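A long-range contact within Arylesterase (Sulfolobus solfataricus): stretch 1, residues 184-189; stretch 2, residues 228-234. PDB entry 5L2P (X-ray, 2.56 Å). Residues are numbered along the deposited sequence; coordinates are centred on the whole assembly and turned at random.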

# COMPACT_ATOMS: atom_id res chain seq x y z
N PRO A 184 12.48 -0.16 14.72
CA PRO A 184 13.53 -1.15 14.75
C PRO A 184 13.99 -1.74 13.41
O PRO A 184 13.21 -1.85 12.44
N PHE A 185 15.25 -2.17 13.40
CA PHE A 185 15.76 -3.12 12.41
C PHE A 185 15.58 -4.54 12.96
O PHE A 185 16.11 -4.86 14.02
N VAL A 186 14.87 -5.39 12.21
CA VAL A 186 14.63 -6.78 12.63
C VAL A 186 14.95 -7.83 11.58
O VAL A 186 14.85 -9.03 11.85
N TYR A 187 15.35 -7.41 10.38
CA TYR A 187 15.52 -8.34 9.26
C TYR A 187 16.24 -7.67 8.09
O TYR A 187 16.18 -6.45 7.92
N LEU A 188 16.90 -8.47 7.26
CA LEU A 188 17.44 -8.00 5.99
C LEU A 188 16.32 -7.98 4.96
O LEU A 188 16.17 -8.88 4.14
N ASP A 189 15.53 -6.93 5.01
CA ASP A 189 14.39 -6.78 4.11
C ASP A 189 14.77 -6.22 2.77
O ASP A 189 15.14 -5.07 2.68
N LEU A 228 19.52 -13.43 16.71
CA LEU A 228 19.97 -12.28 17.51
C LEU A 228 20.32 -11.06 16.65
O LEU A 228 20.33 -9.95 17.16
N PHE A 229 20.62 -11.27 15.38
CA PHE A 229 20.79 -10.19 14.45
C PHE A 229 19.47 -9.83 13.78
O PHE A 229 19.11 -8.63 13.69
N SER A 230 18.76 -10.86 13.30
CA SER A 230 17.47 -10.73 12.61
C SER A 230 16.40 -11.47 13.35
O SER A 230 16.06 -12.59 12.98
N PRO A 231 15.85 -10.85 14.39
CA PRO A 231 14.84 -11.54 15.20
C PRO A 231 13.56 -11.96 14.43
O PRO A 231 12.84 -12.83 14.89
N LEU A 232 13.30 -11.34 13.29
CA LEU A 232 12.14 -11.70 12.50
C LEU A 232 12.25 -13.15 11.97
O LEU A 232 11.24 -13.79 11.74
N ILE A 233 13.48 -13.65 11.80
CA ILE A 233 13.70 -14.97 11.26
C ILE A 233 13.63 -16.02 12.33
O ILE A 233 13.79 -17.21 12.06
N ALA A 234 13.38 -15.62 13.56
CA ALA A 234 13.25 -16.58 14.66
C ALA A 234 12.12 -17.56 14.40
O ALA A 234 11.04 -17.17 13.96

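Pro184 leads into the contact without touching it; its CB stays 7.3 Å from CG of Pro231. Phe185 makes the first approach. Its CA-to-CB bond points sideways, yet chi1 in the t well (177°) brings the end of the side chain nearer to stretch 2, where Phe229, also t and also starting sideways, brings its own ring to meet it. Phe185 CE1 lies 3.6 Å from Phe229 CZ, and the ring planes are inclined at 51° with centroids 5.3 Å apart, an oblique aromatic pair. Long side chains suit this place, because both CA-to-CB bonds point sideways and it is the ends that come close.

Val186 holds the polar centre of the contact through its main chain. Leu232 N donates a nearly straight hydrogen bond to Val186 O (3.1 Å, 165°), pinning the 3-10 segment 231-233 to stretch 1. Pro231 N is also close to Val186 O, at 3.3 Å, but has no hydrogen to give. The compact, branched valine side chain (chi1 m) packs beside this bond: CG1 lies 4.0 Å from Pro231 CG, and CG2 lies 4.2 Å from Leu232 CB.

Tyr187, whose CA is nearest that of Ser230, adopts chi1 t. Its CB rests 3.7 Å from CD2 of Leu232, the residue whose CA-to-CB bond points toward stretch 1, while its CE1 comes within 4.4 Å of Ile233 CB. The ring thus supplies apolar surface along the 3-10 segment, and its hydroxyl is hydrogen-bonded elsewhere in the structure. Small Ser230 (chi1 m) fits close to the backbone here, with OG 3.6 Å from Tyr187 CA; that hydroxyl too finds its hydrogen bonding elsewhere.

Leu188 (t, p) contributes little, its CB remaining 5.1 Å from Ser230 OG, and Asp189 makes no contact, its carboxylate engaged outside this interface.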

# COMPACT_ATOMS: atom_id res chain seq x y z
CB PRO A 184 12.86 -2.31 15.53
CG PRO A 184 11.43 -2.24 15.12
CD PRO A 184 11.14 -0.77 14.98
CB PHE A 185 17.24 -2.85 12.11
CG PHE A 185 17.87 -3.83 11.17
CD1 PHE A 185 18.31 -5.08 11.61
CD2 PHE A 185 18.02 -3.51 9.83
CE1 PHE A 185 18.90 -5.99 10.73
CE2 PHE A 185 18.60 -4.43 8.95
CZ PHE A 185 19.04 -5.66 9.41
CB VAL A 186 13.17 -6.98 13.06
CG1 VAL A 186 12.89 -6.22 14.33
CG2 VAL A 186 12.17 -6.57 11.98
CB TYR A 187 14.11 -8.82 8.78
CG TYR A 187 14.17 -9.94 7.76
CD1 TYR A 187 14.73 -11.17 8.10
CD2 TYR A 187 13.68 -9.78 6.46
CE1 TYR A 187 14.84 -12.19 7.18
CE2 TYR A 187 13.73 -10.83 5.54
CZ TYR A 187 14.32 -12.04 5.91
OH TYR A 187 14.44 -13.13 5.04
CB LEU A 188 18.59 -8.89 5.49
CG LEU A 188 19.42 -8.28 4.36
CD1 LEU A 188 20.37 -7.19 4.90
CD2 LEU A 188 20.20 -9.39 3.69
CB ASP A 189 13.37 -5.86 4.77
CG ASP A 189 12.21 -5.52 3.89
OD1 ASP A 189 11.80 -6.33 3.03
OD2 ASP A 189 11.68 -4.43 4.09
CB LEU A 228 21.18 -12.63 18.39
CG LEU A 228 20.95 -13.76 19.40
CD1 LEU A 228 22.21 -14.05 20.21
CD2 LEU A 228 19.79 -13.50 20.34
CB PHE A 229 21.83 -10.54 13.41
CG PHE A 229 21.86 -9.59 12.25
CD1 PHE A 229 22.39 -8.33 12.37
CD2 PHE A 229 21.38 -9.99 11.01
CE1 PHE A 229 22.42 -7.48 11.30
CE2 PHE A 229 21.40 -9.14 9.94
CZ PHE A 229 21.92 -7.87 10.07
CB SER A 230 17.54 -11.26 11.19
OG SER A 230 18.26 -10.37 10.34
CB PRO A 231 14.50 -10.51 16.29
CG PRO A 231 15.11 -9.23 15.84
CD PRO A 231 16.26 -9.58 14.98
CB LEU A 232 11.95 -10.69 11.36
CG LEU A 232 10.58 -10.68 10.71
CD1 LEU A 232 9.47 -10.30 11.67
CD2 LEU A 232 10.60 -9.73 9.53
CB ILE A 233 15.06 -15.07 10.51
CG1 ILE A 233 14.97 -16.18 9.45
CG2 ILE A 233 16.25 -15.31 11.44
CD1 ILE A 233 16.23 -16.37 8.61
CB ALA A 234 13.01 -15.86 15.97